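Local coordinates for protein halohydrin epoxidase A (Corynebacterium sp., PDB 4Z9F) that probably converts vicinal halohydrins to epoxides with release of hydrogen halide, as a lyase built on a Rossmann-type fold, at residues L114-R122 against A161-L172. The protein carries 1 engineered substitution. Residues are numbered along the deposited sequence; the frame is centred on the assembly and turned at random.
Sequences LQSAIAPLR and AAKTLSRDGILL
L114 to R122, near the C-terminal end of helix 96-123, faces the last turn of helix 147-165, the 3-10 turn after it and the start of strand 170-177. The short helix axes run almost parallel, 18° apart and 13.1 Å at closest approach; the backbones converge toward R122 and D168. G169, with positive phi, is the C' residue of a Schellman motif: I170 N returns to L165 O and G169 N to S166 O, turning helix into strand. This turn belongs to the beta-alpha-beta crossover from strand 127-132 through helix 147-165 to parallel strand 170-177; helix 96-123 leads into its first strand. Apolar side chains meet between the segments. L114 CD2 meets L172 CD2 tip to tip at 4.0 Å, while the L114 and L165 side chains run past each other in opposite directions, CD1 against CD1. L165 CD2 lies 3.9 Å from I118 CG2, these side chains crossing at about a right angle. I170 points toward the helix, its CD1 3.6 Å from R122 N and 3.9 Å from L121 CB. R122 reaches across with CG anti to its backbone N (chi1 172°) and a bend at chi3; NH2 donates to D168 OD2 in a salt bridge, whose 2.5 Å is doubtfully short for so bent a bond. OD2 lies in the guanidinium plane at its edge, whereas NH2 stands above the carboxylate plane, the planes being 65° apart. One water donates to both R122 O and D168 O. At this partly exposed rim of a buried apolar contact, R122 NH1 also pairs with E92 of a neighbouring subunit; two carboxylates at different nitrogens probably fix the guanidinium's orientation.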
ATOM      1  N   LEU C 114      -8.974 -16.982  16.595  1.00 21.86           N
ATOM      2  CA  LEU C 114      -8.196 -17.672  15.565  1.00 22.91           C
ATOM      3  C   LEU C 114      -7.272 -18.728  16.171  1.00 21.05           C
ATOM      4  O   LEU C 114      -7.159 -19.836  15.634  1.00 20.22           O
ATOM      5  CB  LEU C 114      -7.390 -16.659  14.741  1.00 20.75           C
ATOM      6  CG  LEU C 114      -6.447 -17.230  13.678  1.00 23.17           C
ATOM      7  CD1 LEU C 114      -7.212 -17.955  12.577  1.00 17.08           C
ATOM      8  CD2 LEU C 114      -5.548 -16.139  13.095  1.00 20.32           C
ATOM      9  N   GLN C 115      -6.600 -18.401  17.284  1.00 20.41           N
ATOM     10  CA  GLN C 115      -5.682 -19.351  17.915  1.00 23.16           C
ATOM     11  C   GLN C 115      -6.403 -20.645  18.256  1.00 22.86           C
ATOM     12  O   GLN C 115      -5.910 -21.741  17.966  1.00 24.06           O
ATOM     13  CB  GLN C 115      -5.055 -18.739  19.178  1.00 21.64           C
ATOM     14  CG  GLN C 115      -4.135 -19.684  19.961  1.00 23.13           C
ATOM     15  CD  GLN C 115      -3.567 -19.079  21.251  1.00 23.87           C
ATOM     16  OE1 GLN C 115      -4.310 -18.599  22.109  1.00 23.99           O
ATOM     17  NE2 GLN C 115      -2.234 -19.124  21.396  1.00 22.59           N
ATOM     18  N   SER C 116      -7.585 -20.526  18.873  1.00 22.98           N
ATOM     19  CA  SER C 116      -8.380 -21.688  19.260  1.00 22.50           C
ATOM     20  C   SER C 116      -8.894 -22.466  18.056  1.00 22.83           C
ATOM     21  O   SER C 116      -9.209 -23.648  18.189  1.00 26.14           O
ATOM     22  CB  SER C 116      -9.572 -21.243  20.121  1.00 21.39           C
ATOM     23  OG  SER C 116     -10.581 -20.635  19.325  1.00 23.58           O
ATOM     24  N   ALA C 117      -8.974 -21.839  16.887  1.00 24.33           N
ATOM     25  CA  ALA C 117      -9.588 -22.474  15.725  1.00 18.77           C
ATOM     26  C   ALA C 117      -8.606 -23.282  14.879  1.00 20.18           C
ATOM     27  O   ALA C 117      -9.042 -24.169  14.135  1.00 23.78           O
ATOM     28  CB  ALA C 117     -10.254 -21.408  14.843  1.00 24.89           C
ATOM     29  N   ILE C 118      -7.303 -23.010  14.986  1.00 18.38           N
ATOM     30  CA  ILE C 118      -6.338 -23.578  14.036  1.00 19.28           C
ATOM     31  C   ILE C 118      -6.332 -25.102  14.122  1.00 23.04           C
ATOM     32  O   ILE C 118      -6.459 -25.800  13.107  1.00 22.59           O
ATOM     33  CB  ILE C 118      -4.932 -22.991  14.274  1.00 23.17           C
ATOM     34  CG1 ILE C 118      -4.898 -21.498  13.923  1.00 26.01           C
ATOM     35  CG2 ILE C 118      -3.877 -23.739  13.460  1.00 21.28           C
ATOM     36  CD1 ILE C 118      -3.588 -20.798  14.310  1.00 22.26           C
ATOM     37  N   ALA C 119      -6.200 -25.641  15.329  1.00 21.88           N
ATOM     38  CA  ALA C 119      -6.069 -27.094  15.440  1.00 24.76           C
ATOM     39  C   ALA C 119      -7.305 -27.816  14.919  1.00 23.74           C
ATOM     40  O   ALA C 119      -7.153 -28.685  14.041  1.00 21.68           O
ATOM     41  CB  ALA C 119      -5.734 -27.485  16.885  1.00 24.99           C
ATOM     42  N   PRO C 120      -8.535 -27.501  15.360  1.00 20.83           N
ATOM     43  CA  PRO C 120      -9.690 -28.233  14.823  1.00 19.81           C
ATOM     44  C   PRO C 120      -9.923 -27.972  13.352  1.00 21.37           C
ATOM     45  O   PRO C 120     -10.353 -28.884  12.636  1.00 22.82           O
ATOM     46  CB  PRO C 120     -10.867 -27.737  15.679  1.00 23.53           C
ATOM     47  CG  PRO C 120     -10.418 -26.443  16.248  1.00 27.49           C
ATOM     48  CD  PRO C 120      -8.933 -26.587  16.448  1.00 23.54           C
ATOM     49  N   LEU C 121      -9.659 -26.756  12.877  1.00 23.45           N
ATOM     50  CA  LEU C 121      -9.832 -26.477  11.452  1.00 22.02           C
ATOM     51  C   LEU C 121      -8.814 -27.240  10.604  1.00 21.57           C
ATOM     52  O   LEU C 121      -9.140 -27.716   9.511  1.00 23.52           O
ATOM     53  CB  LEU C 121      -9.728 -24.970  11.210  1.00 21.91           C
ATOM     54  CG  LEU C 121     -11.041 -24.195  11.079  1.00 25.93           C
ATOM     55  CD1 LEU C 121     -11.973 -24.479  12.215  1.00 22.08           C
ATOM     56  CD2 LEU C 121     -10.764 -22.701  10.983  1.00 18.95           C
ATOM     57  N   ARG C 122      -7.573 -27.365  11.082  1.00 22.89           N
ATOM     58  CA  ARG C 122      -6.595 -28.159  10.341  1.00 24.34           C
ATOM     59  C   ARG C 122      -7.016 -29.622  10.283  1.00 26.16           C
ATOM     60  O   ARG C 122      -6.972 -30.250   9.220  1.00 24.91           O
ATOM     61  CB  ARG C 122      -5.202 -28.033  10.962  1.00 25.26           C
ATOM     62  CG  ARG C 122      -4.201 -29.014  10.328  1.00 25.54           C
ATOM     63  CD  ARG C 122      -2.781 -28.500  10.375  1.00 36.75           C
ATOM     64  NE  ARG C 122      -2.428 -28.113  11.729  1.00 37.08           N
ATOM     65  CZ  ARG C 122      -2.004 -26.911  12.096  1.00 32.05           C
ATOM     66  NH1 ARG C 122      -1.733 -26.690  13.368  1.00 31.01           N
ATOM     67  NH2 ARG C 122      -1.845 -25.938  11.206  1.00 36.27           N
ATOM     68  N   ALA C 161      -0.762 -14.455   8.997  1.00 17.51           N
ATOM     69  CA  ALA C 161      -1.168 -15.817   9.347  1.00 19.05           C
ATOM     70  C   ALA C 161      -1.507 -16.643   8.112  1.00 19.03           C
ATOM     71  O   ALA C 161      -1.343 -17.869   8.120  1.00 20.54           O
ATOM     72  CB  ALA C 161      -2.361 -15.774  10.300  1.00 16.40           C
ATOM     73  N   ALA C 162      -1.983 -15.997   7.044  1.00 17.97           N
ATOM     74  CA  ALA C 162      -2.298 -16.689   5.801  1.00 15.31           C
ATOM     75  C   ALA C 162      -1.069 -17.293   5.129  1.00 17.88           C
ATOM     76  O   ALA C 162      -1.209 -18.211   4.309  1.00 17.11           O
ATOM     77  CB  ALA C 162      -2.975 -15.718   4.829  1.00 17.79           C
ATOM     78  N   LYS C 163       0.123 -16.781   5.437  1.00 17.80           N
ATOM     79  CA  LYS C 163       1.331 -17.316   4.833  1.00 16.04           C
ATOM     80  C   LYS C 163       1.575 -18.754   5.257  1.00 21.96           C
ATOM     81  O   LYS C 163       2.155 -19.528   4.491  1.00 20.58           O
ATOM     82  CB  LYS C 163       2.539 -16.469   5.217  1.00 17.24           C
ATOM     83  CG  LYS C 163       2.397 -14.994   4.883  1.00 22.99           C
ATOM     84  CD  LYS C 163       2.087 -14.761   3.412  1.00 20.08           C
ATOM     85  CE  LYS C 163       2.307 -13.272   3.071  1.00 23.73           C
ATOM     86  NZ  LYS C 163       1.582 -12.792   1.869  1.00 20.82           N
ATOM     87  N   THR C 164       1.164 -19.117   6.473  1.00 17.92           N
ATOM     88  CA  THR C 164       1.306 -20.484   6.972  1.00 18.65           C
ATOM     89  C   THR C 164      -0.000 -21.279   6.923  1.00 21.96           C
ATOM     90  O   THR C 164       0.007 -22.458   6.541  1.00 24.30           O
ATOM     91  CB  THR C 164       1.863 -20.465   8.405  1.00 22.70           C
ATOM     92  OG1 THR C 164       1.103 -19.573   9.229  1.00 22.67           O
ATOM     93  CG2 THR C 164       3.310 -19.996   8.404  1.00 23.24           C
ATOM     94  N   LEU C 165      -1.133 -20.665   7.276  1.00 18.49           N
ATOM     95  CA  LEU C 165      -2.377 -21.418   7.378  1.00 20.53           C
ATOM     96  C   LEU C 165      -2.928 -21.838   6.013  1.00 17.39           C
ATOM     97  O   LEU C 165      -3.640 -22.847   5.928  1.00 20.59           O
ATOM     98  CB  LEU C 165      -3.412 -20.599   8.162  1.00 17.33           C
ATOM     99  CG  LEU C 165      -3.035 -20.279   9.608  1.00 19.78           C
ATOM    100  CD1 LEU C 165      -4.065 -19.379  10.305  1.00 23.01           C
ATOM    101  CD2 LEU C 165      -2.861 -21.570  10.385  1.00 20.02           C
ATOM    102  N   SER C 166      -2.605 -21.110   4.932  1.00 20.18           N
ATOM    103  CA  SER C 166      -3.155 -21.464   3.621  1.00 16.60           C
ATOM    104  C   SER C 166      -2.739 -22.867   3.181  1.00 24.14           C
ATOM    105  O   SER C 166      -3.475 -23.532   2.434  1.00 17.86           O
ATOM    106  CB  SER C 166      -2.730 -20.445   2.558  1.00 25.39           C
ATOM    107  OG  SER C 166      -3.049 -19.118   2.964  1.00 18.98           O
ATOM    108  N   ARG C 167      -1.566 -23.332   3.622  1.00 18.53           N
ATOM    109  CA  ARG C 167      -1.134 -24.668   3.228  1.00 22.17           C
ATOM    110  C   ARG C 167      -2.006 -25.738   3.873  1.00 21.95           C
ATOM    111  O   ARG C 167      -2.181 -26.822   3.302  1.00 26.14           O
ATOM    112  CB  ARG C 167       0.340 -24.879   3.587  1.00 23.89           C
ATOM    113  CG  ARG C 167       0.977 -26.055   2.834  1.00 27.00           C
ATOM    114  CD  ARG C 167       0.961 -25.849   1.314  1.00 30.79           C
ATOM    115  NE  ARG C 167       1.751 -24.691   0.894  1.00 32.56           N
ATOM    116  CZ  ARG C 167       3.056 -24.715   0.628  1.00 33.95           C
ATOM    117  NH1 ARG C 167       3.744 -25.847   0.734  1.00 37.39           N
ATOM    118  NH2 ARG C 167       3.682 -23.603   0.261  1.00 30.23           N
ATOM    119  N   ASP C 168      -2.557 -25.451   5.053  1.00 22.74           N
ATOM    120  CA  ASP C 168      -3.526 -26.328   5.705  1.00 23.45           C
ATOM    121  C   ASP C 168      -4.912 -26.241   5.080  1.00 25.60           C
ATOM    122  O   ASP C 168      -5.835 -26.908   5.564  1.00 23.24           O
ATOM    123  CB  ASP C 168      -3.639 -25.979   7.195  1.00 24.75           C
ATOM    124  CG  ASP C 168      -2.334 -26.155   7.947  1.00 34.55           C
ATOM    125  OD1 ASP C 168      -1.637 -27.161   7.704  1.00 31.97           O
ATOM    126  OD2 ASP C 168      -2.011 -25.285   8.794  1.00 36.61           O
ATOM    127  N   GLY C 169      -5.096 -25.429   4.041  1.00 22.30           N
ATOM    128  CA  GLY C 169      -6.432 -25.188   3.533  1.00 22.25           C
ATOM    129  C   GLY C 169      -7.287 -24.300   4.413  1.00 18.55           C
ATOM    130  O   GLY C 169      -8.512 -24.287   4.254  1.00 20.51           O
ATOM    131  N   ILE C 170      -6.685 -23.581   5.356  1.00 20.14           N
ATOM    132  CA  ILE C 170      -7.399 -22.656   6.232  1.00 18.37           C
ATOM    133  C   ILE C 170      -7.183 -21.277   5.617  1.00 17.93           C
ATOM    134  O   ILE C 170      -6.088 -20.724   5.723  1.00 18.66           O
ATOM    135  CB  ILE C 170      -6.877 -22.717   7.672  1.00 19.08           C
ATOM    136  CG1 ILE C 170      -7.026 -24.131   8.257  1.00 20.21           C
ATOM    137  CG2 ILE C 170      -7.587 -21.705   8.536  1.00 19.22           C
ATOM    138  CD1 ILE C 170      -6.218 -24.353   9.544  1.00 19.84           C
ATOM    139  N   LEU C 171      -8.207 -20.731   4.949  1.00 19.12           N
ATOM    140  CA  LEU C 171      -8.046 -19.564   4.078  1.00 16.41           C
ATOM    141  C   LEU C 171      -8.557 -18.308   4.778  1.00 18.82           C
ATOM    142  O   LEU C 171      -9.746 -18.220   5.108  1.00 20.25           O
ATOM    143  CB  LEU C 171      -8.785 -19.781   2.755  1.00 16.64           C
ATOM    144  CG  LEU C 171      -8.492 -21.116   2.072  1.00 21.89           C
ATOM    145  CD1 LEU C 171      -9.273 -21.221   0.796  1.00 18.53           C
ATOM    146  CD2 LEU C 171      -7.006 -21.250   1.791  1.00 18.44           C
ATOM    147  N   LEU C 172      -7.657 -17.343   5.006  1.00 20.78           N
ATOM    148  CA  LEU C 172      -7.958 -16.141   5.771  1.00 17.87           C
ATOM    149  C   LEU C 172      -8.171 -14.957   4.832  1.00 17.69           C
ATOM    150  O   LEU C 172      -7.512 -14.855   3.788  1.00 16.02           O
ATOM    151  CB  LEU C 172      -6.832 -15.825   6.765  1.00 17.14           C
ATOM    152  CG  LEU C 172      -6.929 -16.461   8.160  1.00 24.40           C
ATOM    153  CD1 LEU C 172      -6.994 -17.994   8.142  1.00 22.36           C
ATOM    154  CD2 LEU C 172      -5.796 -15.976   9.063  1.00 22.20           C
TER
HETATM  155  O   HOH W   1      -5.556 -29.405   6.940  1.00 32.60           O